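Local coordinates for aerobactin synthase IucA (PDB 5JM8), which catalyses a ligase step in the assembly of the siderophore aerobactin as an ATP-dependent NIS synthetase of the IucA/IucC family, at the interface of chains A and B. Numbering follows the deposited sequence. Chains: chain A/B, Aerobactin synthase IucA.

The interface of chains A and B. Residues chain A 203, 207, 217; chain B 203, 207, 217.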
# COMPACT_ATOMS: atom_id res chain seq x y z
N THR A 203 16.06 -15.73 18.26
CA THR A 203 16.79 -14.55 17.82
C THR A 203 16.04 -13.87 16.68
O THR A 203 15.79 -12.67 16.72
CB THR A 203 18.22 -14.89 17.36
OG1 THR A 203 18.97 -15.42 18.46
CG2 THR A 203 18.92 -13.65 16.84
N ALA A 207 13.83 -10.53 16.95
CA ALA A 207 14.35 -9.45 16.12
C ALA A 207 13.26 -8.81 15.26
O ALA A 207 13.22 -7.59 15.11
CB ALA A 207 15.47 -9.96 15.24
N LEU A 217 19.93 -9.44 24.49
CA LEU A 217 20.29 -10.70 23.84
C LEU A 217 21.79 -10.96 23.94
O LEU A 217 22.61 -10.11 23.56
CB LEU A 217 19.85 -10.69 22.37
CG LEU A 217 20.09 -11.99 21.58
CD1 LEU A 217 19.26 -13.13 22.15
CD2 LEU A 217 19.78 -11.78 20.11
N THR B 203 23.43 -9.05 14.76
CA THR B 203 22.33 -10.00 14.84
C THR B 203 21.08 -9.40 14.21
O THR B 203 20.44 -10.04 13.37
CB THR B 203 22.03 -10.39 16.30
OG1 THR B 203 23.18 -11.04 16.87
CG2 THR B 203 20.85 -11.34 16.38
N ALA B 207 19.21 -10.28 10.64
CA ALA B 207 17.89 -10.89 10.78
C ALA B 207 16.82 -10.17 9.98
O ALA B 207 15.76 -10.74 9.72
CB ALA B 207 17.50 -10.93 12.24
N LEU B 217 24.31 -18.49 12.26
CA LEU B 217 24.53 -17.63 13.42
C LEU B 217 24.70 -18.45 14.69
O LEU B 217 23.90 -19.34 14.98
CB LEU B 217 23.37 -16.65 13.56
CG LEU B 217 23.46 -15.63 14.70
CD1 LEU B 217 24.67 -14.71 14.53
CD2 LEU B 217 22.18 -14.82 14.77
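A:Thr203 and B:Thr203 meet methyl to methyl close to the two-fold axis that relates two copies of this IucA/IucC-family NIS synthetase. The residues of this patch, one part of a larger two-fold interface that may or may not persist in solution, hide 108 Å² in all. Each threonine sits on helix 198-209, and the two helices are steeply inclined to each other. The threonine side chains cross at about a right angle, bringing the CG2 methyls together; their modelled separation is too short to be reliable. In A:Thr203 the methyl lies anti to the backbone N while the hydroxyl OG1 stands beside that N (chi1 -63°), an arrangement that turns the apolar branch toward the partner helix. The twin adopts the same rotamer.

One helical turn further on, A:Ala207 and B:Ala207 face each other through their CB methyls, 3.7 Å between A:Ala207 CB and B:Ala207 CB. With such short side chains the helix backbones come near here, with 6.6 Å from A:Ala207 CA to B:Ala207 CA, against 7.8 Å from A:Thr203 CA to B:Thr203 CA.

The threonine pair is flanked by leucines from the loop after the 3-10 helix 211-216. A:Leu217 sends its CD2 branch obliquely onto B:Thr203, the CD2 methyl lying 3.9 Å from B:Thr203 CG2, and B:Leu217 CD2 reaches A:Thr203 CG2 at 4.0 Å. Extension of each leucine with CG anti to the backbone N (chi1 -176° in chain A) carries CD2 to the contact, while CD1 stays farther from the opposing threonine. A:Leu217 CD2 also packs against its own chain, 3.9 Å from A:Thr203 CG2, so that it lies against both threonine methyls.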